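Long-range contacts in MdcA (Pseudomonas aeruginosa, PDB 5VIT), which probably acts as the transferase subunit of malonate decarboxylase, exchanging the acetyl group on the acyl carrier protein for malonyl: residues E56-K61 against E170-L175; P86-P91 against L105-S110. All coordinates share one frame; numbering follows the deposited sequence.

Following the chain from the N terminus, residues 56-61 leave strand 52-55 and enter the loop before helix 64-70. Strand 81-85 then delivers residues 86-91, and helix 91-98 leads to strand 102-107, whose end meets them in interaction 2 and closes a short loop. Only later, after strand 149-154, do residues 170-175 return to 56-61 and close the much longer loop of interaction 1, inside which interaction 2 is nested. The two also touch: G57 O lies 2.6 Å from S87 N, a probable hydrogen bond, and P86 packs against D171. Together they join the loops at the ends of neighbouring parallel strands to residues 170-175, which lead into helix 172-180.

Interaction 1. Residues E56-K61 against E170-L175; sequences EGNNQK and EDTPAL
Two donors grip OE2 of E56, one of them from across the contact. The hydroxyl OG1 of T172 donates to it at 2.6 Å on the syn lone pair, while ND2 of N58 comes down on it from above the carboxylate plane, 3.2 Å away. Beyond CG the E56 chain is extended, which carries the carboxylate out to the threonine; on the way its CG rests against CD1 of L175 at 3.5 Å. K61 NZ, T172 OG1 and E56 OE2 form a chain of hydrogen bonds, the hydroxyl accepting from the lysine at 2.9 Å and donating to the glutamate. K61 NZ is also bound by the carbonyls of S168 and A153, and E56 OE1 by the A153 amide, which fixes both buried chain ends.

A second grip is on OE1 of E170, met on the syn side by two successive backbone amides. K61 N reaches it at 2.9 Å and nearly straight (166°), Q60 N at 3.2 Å and more bent (144°). The glutamate, extended beyond CG, thus holds the loop at Q60 and K61 by its main chain, and the Q60 side-chain oxygen turns instead to R341.

Between these two grips N58 and D171 meet tip to tip, amide and carboxylate stacked with planes only 8° apart and N58 CG 3.0 Å from D171 OD1. Outside the contact, D171 OD1 is salt-bridged to R341 and OD2 bonded to Y138. A water links OD2 across to N59 N, and N59 ND2 bonds a malonate ion, probably from the crystallisation liquor, that may mark a pocket.

The loop after strand 52-55 is thereby fastened to helix 172-180, with strand 149-154 beside E56 and T172, and helix 341-350 reaches the contact through R341 and M342.

Interaction 2. Residues P86-P91 against L105-S110; sequences PSVGRP and LDFSFS
A beta-alpha-beta unit of the parallel sheet, strand 81-85, helix 91-98 and strand 102-107, is drawn together just beyond its strands, where S87 and F109 form a parallel bridge. F109 makes the two bonds of the bridge: its N donates to P86 O at 2.8 Å, and its O accepts from V88 N at 2.8 Å along a fairly straight path (164°). P86 O takes an additional amide, S108 N, at 3.2 Å; this donor stands above the carbonyl plane, whereas F109 N lies close to the C=O axis. A CA-H...O contact from S87 CA to F109 O, 3.3 Å, accompanies the bridge.

S87 and F109 share one face of the bridge. With OG anti to its backbone N (chi1 168°), the serine lays that oxygen at the edge of the F109 ring, 3.6 Å from CD2. V88 makes the apolar part of the contact through a single branch: CG2 touches F107 CB at 3.6 Å, crossing that side chain at about a right angle, and L105 CD1 at 4.0 Å. H93 and L94 of the connecting helix also pack on V88, while I128 and I131 of the next strand meet F107.

Here the two chains stay paired for a residue beyond the corners at P86 and S108. Strand, helix and strand make a beta-alpha-beta crossover, the repeating unit of Rossmann-like folds and consistent with the protein's family.

Interaction 1. Residues E56-K61 against E170-L175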
# COMPACT_ATOMS: atom_id res chain seq x y z
N GLU A 56 11.06 43.67 1.82
CA GLU A 56 11.64 42.35 1.77
C GLU A 56 11.63 41.72 3.13
O GLU A 56 12.45 42.01 4.03
CB GLU A 56 13.03 42.36 1.18
CG GLU A 56 12.94 42.20 -0.33
CD GLU A 56 14.27 42.05 -1.00
OE1 GLU A 56 15.32 42.27 -0.34
OE2 GLU A 56 14.27 41.73 -2.20
N GLY A 57 10.55 40.97 3.28
CA GLY A 57 10.51 39.72 3.96
C GLY A 57 10.47 38.78 2.76
O GLY A 57 9.41 38.51 2.17
N ASN A 58 11.65 38.35 2.36
CA ASN A 58 11.79 37.18 1.51
C ASN A 58 11.80 35.99 2.46
O ASN A 58 11.74 36.17 3.67
CB ASN A 58 13.04 37.29 0.64
CG ASN A 58 12.95 38.47 -0.32
OD1 ASN A 58 11.89 39.07 -0.45
ND2 ASN A 58 14.05 38.80 -0.99
N ASN A 59 11.83 34.77 1.93
CA ASN A 59 11.91 33.61 2.80
C ASN A 59 13.13 33.65 3.71
O ASN A 59 13.06 33.29 4.88
CB ASN A 59 11.92 32.31 1.99
CG ASN A 59 10.54 31.87 1.57
OD1 ASN A 59 9.52 32.38 2.06
ND2 ASN A 59 10.50 30.90 0.67
N GLN A 60 14.26 34.11 3.17
CA GLN A 60 15.50 34.11 3.93
C GLN A 60 16.03 35.53 4.16
O GLN A 60 16.15 35.99 5.30
CB GLN A 60 16.52 33.22 3.22
CG GLN A 60 16.07 31.75 3.12
CD GLN A 60 15.94 31.21 1.68
OE1 GLN A 60 15.75 31.96 0.71
NE2 GLN A 60 16.03 29.88 1.54
N LYS A 61 16.33 36.23 3.07
CA LYS A 61 16.80 37.61 3.11
C LYS A 61 15.78 38.58 3.74
O LYS A 61 14.64 38.66 3.29
CB LYS A 61 17.15 38.05 1.69
CG LYS A 61 18.09 39.24 1.59
CD LYS A 61 17.56 40.35 0.71
CE LYS A 61 17.31 39.92 -0.73
NZ LYS A 61 18.41 40.24 -1.65
N GLU A 170 17.33 35.90 -4.41
CA GLU A 170 15.97 35.56 -4.00
C GLU A 170 14.86 36.31 -4.78
O GLU A 170 14.78 36.19 -6.00
CB GLU A 170 15.83 35.79 -2.48
CG GLU A 170 16.66 34.76 -1.70
CD GLU A 170 16.69 34.96 -0.18
OE1 GLU A 170 15.63 35.16 0.44
OE2 GLU A 170 17.80 34.88 0.39
N ASP A 171 14.03 37.08 -4.07
CA ASP A 171 12.87 37.69 -4.71
C ASP A 171 13.18 39.04 -5.35
O ASP A 171 12.35 39.57 -6.11
CB ASP A 171 11.70 37.93 -3.74
CG ASP A 171 11.56 36.86 -2.65
OD1 ASP A 171 12.54 36.17 -2.27
OD2 ASP A 171 10.39 36.60 -2.27
N THR A 172 14.35 39.58 -5.03
CA THR A 172 14.66 40.98 -5.31
C THR A 172 14.43 41.41 -6.78
O THR A 172 13.73 42.40 -7.01
CB THR A 172 16.13 41.30 -4.90
OG1 THR A 172 16.32 40.94 -3.53
CG2 THR A 172 16.42 42.77 -5.08
N PRO A 173 14.98 40.66 -7.77
CA PRO A 173 14.74 41.14 -9.14
C PRO A 173 13.25 41.13 -9.53
O PRO A 173 12.78 41.98 -10.28
CB PRO A 173 15.56 40.19 -10.02
CG PRO A 173 15.97 39.06 -9.15
CD PRO A 173 15.76 39.41 -7.72
N ALA A 174 12.50 40.18 -8.98
CA ALA A 174 11.06 40.14 -9.20
C ALA A 174 10.33 41.32 -8.52
O ALA A 174 9.26 41.73 -8.96
CB ALA A 174 10.50 38.82 -8.69
N LEU A 175 10.89 41.84 -7.43
CA LEU A 175 10.23 42.89 -6.66
C LEU A 175 10.60 44.26 -7.21
O LEU A 175 9.78 45.18 -7.24
CB LEU A 175 10.62 42.80 -5.19
CG LEU A 175 10.15 41.56 -4.42
CD1 LEU A 175 10.65 41.63 -2.97
CD2 LEU A 175 8.63 41.41 -4.48
O HOH W 1 10.20 34.63 -0.45

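Interaction 2. Residues P86-P91 against L105-S110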
# COMPACT_ATOMS: atom_id res chain seq x y z
N PRO A 86 6.39 39.03 0.45
CA PRO A 86 6.43 37.58 0.20
C PRO A 86 6.34 36.79 1.50
O PRO A 86 5.53 35.86 1.60
CB PRO A 86 7.78 37.37 -0.49
CG PRO A 86 8.06 38.70 -1.15
CD PRO A 86 7.49 39.74 -0.23
N SER A 87 7.15 37.17 2.47
CA SER A 87 7.19 36.51 3.77
C SER A 87 7.05 37.55 4.89
O SER A 87 7.76 38.55 4.89
CB SER A 87 8.49 35.71 3.91
OG SER A 87 8.72 35.28 5.24
N VAL A 88 6.11 37.32 5.82
CA VAL A 88 5.86 38.27 6.91
C VAL A 88 6.29 37.65 8.22
O VAL A 88 5.45 37.24 9.02
CB VAL A 88 4.36 38.66 7.01
CG1 VAL A 88 4.17 39.78 8.02
CG2 VAL A 88 3.83 39.09 5.68
N GLY A 89 7.60 37.57 8.45
CA GLY A 89 8.13 36.83 9.59
C GLY A 89 8.64 37.64 10.77
O GLY A 89 8.62 37.15 11.90
N ARG A 90 9.09 38.86 10.52
CA ARG A 90 9.75 39.67 11.54
C ARG A 90 8.78 40.54 12.36
O ARG A 90 7.79 41.04 11.83
CB ARG A 90 10.81 40.54 10.87
CG ARG A 90 11.81 39.73 10.05
CD ARG A 90 13.12 39.59 10.80
NE ARG A 90 13.63 40.91 11.17
CZ ARG A 90 14.66 41.11 11.98
NH1 ARG A 90 15.29 40.06 12.51
NH2 ARG A 90 15.06 42.35 12.28
N PRO A 91 9.06 40.71 13.67
CA PRO A 91 8.20 41.51 14.56
C PRO A 91 7.88 42.93 14.06
O PRO A 91 6.72 43.36 14.22
CB PRO A 91 9.02 41.57 15.87
CG PRO A 91 10.36 40.92 15.57
CD PRO A 91 10.12 40.00 14.41
N LEU A 105 -2.50 44.30 3.84
CA LEU A 105 -1.43 43.34 3.66
C LEU A 105 -1.78 42.31 2.59
O LEU A 105 -2.78 41.61 2.70
CB LEU A 105 -1.12 42.62 4.98
CG LEU A 105 -0.09 41.49 4.96
CD1 LEU A 105 1.31 42.00 4.61
CD2 LEU A 105 -0.10 40.72 6.29
N ASP A 106 -0.95 42.23 1.55
CA ASP A 106 -0.96 41.05 0.68
C ASP A 106 0.36 40.32 0.86
O ASP A 106 1.42 40.92 0.85
CB ASP A 106 -1.19 41.44 -0.78
CG ASP A 106 -2.63 41.81 -1.06
OD1 ASP A 106 -2.91 43.00 -1.28
OD2 ASP A 106 -3.49 40.90 -1.01
N PHE A 107 0.28 39.01 1.05
CA PHE A 107 1.46 38.25 1.41
C PHE A 107 1.32 36.80 0.99
O PHE A 107 0.24 36.36 0.59
CB PHE A 107 1.70 38.34 2.92
CG PHE A 107 0.78 37.47 3.75
CD1 PHE A 107 1.23 36.29 4.31
CD2 PHE A 107 -0.54 37.85 3.95
CE1 PHE A 107 0.38 35.49 5.08
CE2 PHE A 107 -1.39 37.06 4.72
CZ PHE A 107 -0.92 35.88 5.27
N SER A 108 2.42 36.06 1.06
CA SER A 108 2.40 34.64 0.69
C SER A 108 2.69 33.73 1.86
O SER A 108 2.01 32.71 2.06
CB SER A 108 3.40 34.35 -0.43
OG SER A 108 3.49 32.95 -0.65
N PHE A 109 3.70 34.08 2.64
CA PHE A 109 4.11 33.21 3.72
C PHE A 109 4.20 33.92 5.06
O PHE A 109 4.62 35.07 5.17
CB PHE A 109 5.46 32.57 3.40
CG PHE A 109 5.99 31.68 4.50
CD1 PHE A 109 5.37 30.48 4.79
CD2 PHE A 109 7.11 32.04 5.22
CE1 PHE A 109 5.87 29.66 5.78
CE2 PHE A 109 7.60 31.24 6.21
CZ PHE A 109 6.99 30.05 6.50
N SER A 110 3.77 33.20 6.07
CA SER A 110 3.94 33.62 7.45
C SER A 110 4.28 32.34 8.17
O SER A 110 3.83 31.25 7.78
CB SER A 110 2.67 34.26 8.02
OG SER A 110 1.55 33.39 7.90